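Local coordinates for flagellin (Burkholderia pseudomallei, PDB 4CFI), which forms, as the subunit FliC, the filament of the bacterial flagellum and is recognised by the immune system, at residues 27-31 with 230-234; 71-77 with 89-95. All coordinates share one frame; numbering follows the deposited sequence. Where two conformers were deposited one is given.

Interaction 1 (27-31 with 230-234); sequences AVQAS and AYQAM
Ser31 OG sits between two carbonyls of its own helix, 3.1 Å from both Ala27 O and Val28 O, while the methyl of Met234 comes doubtfully close to it from the facing helix. The hydroxyl has one proton to offer, and either oxygen could take it. With chi1 at 67°, OG lies between the backbone N and the carbonyl carbon, folded back toward the preceding carbonyls. A small hydroxyl suits this place, since it can give its proton to either carbonyl of its own helix and its CB can still lean on Ala230 CB (3.9 Å) and meet Tyr231 CE1 obliquely.

Met234 is extended beyond CG, which carries CE across the interface to Val28 CG2 (3.6 Å), the two side chains crossing at about a right angle. The long unbranched thioether chain can span the distance between the helices. Ala27 CB packs on Met234 CG (4.0 Å) and Ala233 CB, and Ile224 covers Ala27, Ala30 and Ala233 from a loop. Tyr231 takes its OH away to Gln227, which also binds Ser31 O. The axes run 8.9 Å apart at 152°, a spacing that small alanines permit: the antiparallel packing of N- and C-terminal helices characteristic of the flagellin D1 domain.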
# COMPACT_ATOMS: atom_id res chain seq x y z
N ALA A 27 -11.79 -3.30 5.88
CA ALA A 27 -11.15 -2.00 5.99
C ALA A 27 -12.04 -0.87 5.44
O ALA A 27 -12.09 0.21 6.03
CB ALA A 27 -9.82 -2.01 5.28
N VAL A 28 -12.71 -1.12 4.31
CA VAL A 28 -13.67 -0.16 3.76
C VAL A 28 -14.77 0.10 4.78
O VAL A 28 -15.10 1.25 5.08
CB VAL A 28 -14.25 -0.62 2.40
CG1 VAL A 28 -15.42 0.26 1.96
CG2 VAL A 28 -13.16 -0.61 1.35
N GLN A 29 -15.32 -0.96 5.35
CA GLN A 29 -16.38 -0.84 6.36
C GLN A 29 -15.92 -0.02 7.56
O GLN A 29 -16.68 0.79 8.12
CB GLN A 29 -16.83 -2.23 6.82
CG GLN A 29 -18.14 -2.19 7.59
CD GLN A 29 -18.66 -3.55 8.06
OE1 GLN A 29 -19.58 -3.60 8.88
NE2 GLN A 29 -18.09 -4.65 7.56
N ALA A 30 -14.67 -0.21 7.97
CA ALA A 30 -14.13 0.44 9.15
C ALA A 30 -13.80 1.91 8.92
O ALA A 30 -13.59 2.65 9.87
CB ALA A 30 -12.89 -0.29 9.64
N SER A 31 -13.72 2.33 7.67
CA SER A 31 -13.26 3.67 7.38
C SER A 31 -14.37 4.63 6.92
O SER A 31 -14.10 5.80 6.65
CB SER A 31 -12.13 3.61 6.34
OG SER A 31 -12.63 3.17 5.10
N ALA A 230 -7.02 1.66 9.07
CA ALA A 230 -7.87 1.19 7.99
C ALA A 230 -7.34 1.63 6.61
O ALA A 230 -7.32 0.85 5.65
CB ALA A 230 -9.31 1.65 8.19
N TYR A 231 -6.94 2.90 6.51
CA TYR A 231 -6.33 3.38 5.28
C TYR A 231 -5.01 2.66 4.97
O TYR A 231 -4.75 2.32 3.80
CB TYR A 231 -6.11 4.89 5.33
CG TYR A 231 -7.37 5.76 5.37
CD1 TYR A 231 -8.58 5.32 4.84
CD2 TYR A 231 -7.32 7.05 5.89
CE1 TYR A 231 -9.71 6.13 4.87
CE2 TYR A 231 -8.44 7.87 5.91
CZ TYR A 231 -9.63 7.42 5.39
OH TYR A 231 -10.75 8.23 5.43
N GLN A 232 -4.18 2.43 5.99
CA GLN A 232 -2.97 1.64 5.78
C GLN A 232 -3.30 0.25 5.26
O GLN A 232 -2.60 -0.26 4.38
CB GLN A 232 -2.18 1.52 7.09
CG GLN A 232 -1.47 2.80 7.51
CD GLN A 232 -0.86 2.66 8.89
OE1 GLN A 232 -1.56 2.34 9.85
NE2 GLN A 232 0.45 2.91 9.01
N ALA A 233 -4.36 -0.36 5.80
CA ALA A 233 -4.76 -1.70 5.37
C ALA A 233 -5.20 -1.73 3.91
O ALA A 233 -4.90 -2.69 3.20
CB ALA A 233 -5.86 -2.27 6.26
N MET A 234 -5.89 -0.70 3.45
CA MET A 234 -6.31 -0.65 2.06
C MET A 234 -5.10 -0.68 1.11
O MET A 234 -5.09 -1.42 0.13
CB MET A 234 -7.16 0.58 1.80
CG MET A 234 -8.52 0.49 2.45
SD MET A 234 -9.39 2.06 2.46
CE MET A 234 -10.92 1.58 3.22

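Interaction 2 (71-77 with 89-95)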
# COMPACT_ATOMS: atom_id res chain seq x y z
N GLY A 71 8.04 -20.00 0.74
CA GLY A 71 9.37 -19.68 0.23
C GLY A 71 10.35 -20.85 0.27
O GLY A 71 11.40 -20.82 -0.37
N SER A 72 9.99 -21.92 0.98
CA SER A 72 10.94 -22.99 1.24
C SER A 72 11.16 -23.94 0.06
O SER A 72 12.15 -24.68 0.05
CB SER A 72 10.55 -23.80 2.49
OG SER A 72 9.37 -24.56 2.30
N ALA A 73 10.27 -23.91 -0.93
CA ALA A 73 10.42 -24.78 -2.11
C ALA A 73 11.50 -24.30 -3.07
O ALA A 73 12.02 -25.09 -3.86
CB ALA A 73 9.09 -24.94 -2.83
N GLY A 74 11.85 -23.02 -3.01
CA GLY A 74 12.88 -22.46 -3.87
C GLY A 74 12.46 -22.40 -5.32
O GLY A 74 11.30 -22.13 -5.63
N THR A 75 13.41 -22.64 -6.21
CA THR A 75 13.13 -22.70 -7.64
C THR A 75 13.09 -24.15 -8.06
O THR A 75 14.05 -24.88 -7.85
CB THR A 75 14.19 -21.92 -8.45
OG1 THR A 75 14.22 -20.56 -7.99
CG2 THR A 75 13.87 -21.94 -9.93
N LEU A 76 11.96 -24.57 -8.63
CA LEU A 76 11.80 -25.93 -9.13
C LEU A 76 11.97 -25.98 -10.65
O LEU A 76 11.62 -25.04 -11.34
CB LEU A 76 10.41 -26.46 -8.75
CG LEU A 76 10.03 -26.38 -7.27
CD1 LEU A 76 8.62 -26.92 -7.07
CD2 LEU A 76 11.03 -27.15 -6.42
N SER A 77 12.50 -27.09 -11.16
CA SER A 77 12.71 -27.25 -12.59
C SER A 77 12.14 -28.58 -13.07
O SER A 77 12.20 -29.58 -12.36
CB SER A 77 14.20 -27.14 -12.92
OG SER A 77 14.69 -25.86 -12.56
N SER A 89 11.24 -23.68 -15.43
CA SER A 89 11.57 -23.34 -14.06
C SER A 89 10.44 -22.57 -13.44
O SER A 89 9.79 -21.75 -14.10
CB SER A 89 12.85 -22.51 -14.01
OG SER A 89 13.95 -23.28 -14.45
N VAL A 90 10.22 -22.82 -12.16
CA VAL A 90 9.17 -22.19 -11.40
C VAL A 90 9.78 -21.58 -10.13
O VAL A 90 10.29 -22.30 -9.26
CB VAL A 90 8.08 -23.21 -11.03
CG1 VAL A 90 6.90 -22.53 -10.36
CG2 VAL A 90 7.62 -23.97 -12.28
N ASP A 91 9.71 -20.26 -10.03
CA ASP A 91 10.25 -19.52 -8.89
C ASP A 91 9.24 -19.44 -7.73
O ASP A 91 8.34 -18.59 -7.75
CB ASP A 91 10.67 -18.11 -9.33
CG ASP A 91 11.29 -17.30 -8.20
OD1 ASP A 91 11.17 -17.72 -7.03
OD2 ASP A 91 11.89 -16.25 -8.49
N LEU A 92 9.43 -20.30 -6.73
CA LEU A 92 8.61 -20.32 -5.51
C LEU A 92 9.44 -19.90 -4.29
O LEU A 92 9.29 -20.44 -3.18
CB LEU A 92 8.04 -21.72 -5.28
CG LEU A 92 7.09 -22.22 -6.36
CD1 LEU A 92 6.74 -23.67 -6.10
CD2 LEU A 92 5.85 -21.35 -6.45
N THR A 93 10.29 -18.90 -4.49
CA THR A 93 11.18 -18.44 -3.43
C THR A 93 10.54 -17.44 -2.45
O THR A 93 11.04 -17.26 -1.35
CB THR A 93 12.44 -17.77 -4.01
OG1 THR A 93 12.06 -16.63 -4.80
CG2 THR A 93 13.22 -18.74 -4.89
N GLN A 94 9.45 -16.78 -2.87
CA GLN A 94 8.76 -15.77 -2.05
C GLN A 94 7.68 -16.38 -1.15
O GLN A 94 6.78 -17.09 -1.63
CB GLN A 94 8.14 -14.68 -2.92
CG GLN A 94 6.88 -14.04 -2.32
CD GLN A 94 7.02 -12.58 -1.89
OE1 GLN A 94 7.35 -11.71 -2.71
NE2 GLN A 94 6.73 -12.30 -0.60
N SER A 95 7.79 -16.10 0.14
CA SER A 95 6.80 -16.52 1.12
C SER A 95 5.53 -15.70 0.99
O SER A 95 5.57 -14.47 0.80
CB SER A 95 7.36 -16.29 2.53
OG SER A 95 6.44 -16.65 3.52
O HOH W 1 7.98 -22.00 -1.58
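Leu76 and Val90 exchange two backbone hydrogen bonds: Val90 N gives to Leu76 O at 2.7 Å, in the carbonyl plane and fairly straight (159°), and Leu76 N gives to Val90 O at 2.9 Å. A third bond, from Leu92 N to Gly74 O, is short but bent to 139°. Farther on, one water bridges the two segments, donating to Leu92 O (2.6 Å) and accepting from Ala73 N.

Beside the ladder, Asp91 OD1 grips two donors of Thr93. The backbone N approaches nearly along the C-O axis, closing an Asx turn, and Thr93 OG1 meets the syn lone pair of Asp91 OD1 at 2.6 Å. Thr93 OG1 can do so because its chi1 of 61° places it between the backbone N and the carbonyl carbon. Aspartate suits the spot, as one oxygen accepts from both the backbone N and the hydroxyl of Thr93.

These strands form an antiparallel beta hairpin, entered through a type I turn from Gly71 to Gly74. Both glycines have positive phi, and Gly71 CA approaches Thr93 O to 3.3 Å, tight enough that a bare alpha carbon fits well.

Alternation sorts the side chains. Thr75, Asp91 and the serines Ser77 and Ser89 occupy one, exposed face; there Thr75 runs alongside Thr93, with Thr75 OG1 near Thr93 CG2 (3.7 Å). Leu76 and Val90 occupy the other. Leu92 adds its branched end, CD1 meeting Leu76 CD1 at 3.9 Å, while its CB rests on Ala73 CB at 4.2 Å. This apolar group faces helices: Val90 and Leu92 touch Leu251 of helix 227-257, and Leu76 reaches Ile5 of helix 2-31.

From the N terminus the chain runs along helix 2-31, toward whose C-terminal end lies the first half of interaction 1. It returns through helix 37-60 and reaches the hairpin, where interaction 2 closes a short loop of 11 residues between 71-77 and 89-95. The chain then passes through the three-stranded sheet of strands 111-119, 135-142 and 148-152 and helix 197-213, and comes back in helix 227-257, whose early turns complete interaction 1 across 198 intervening residues. Interaction 2 therefore lies wholly within the larger loop, and the two do not cross. Their centres are 32 Å apart, yet both involve the same two helices: interaction 1 joins them directly, whereas the hairpin of interaction 2 rests on both.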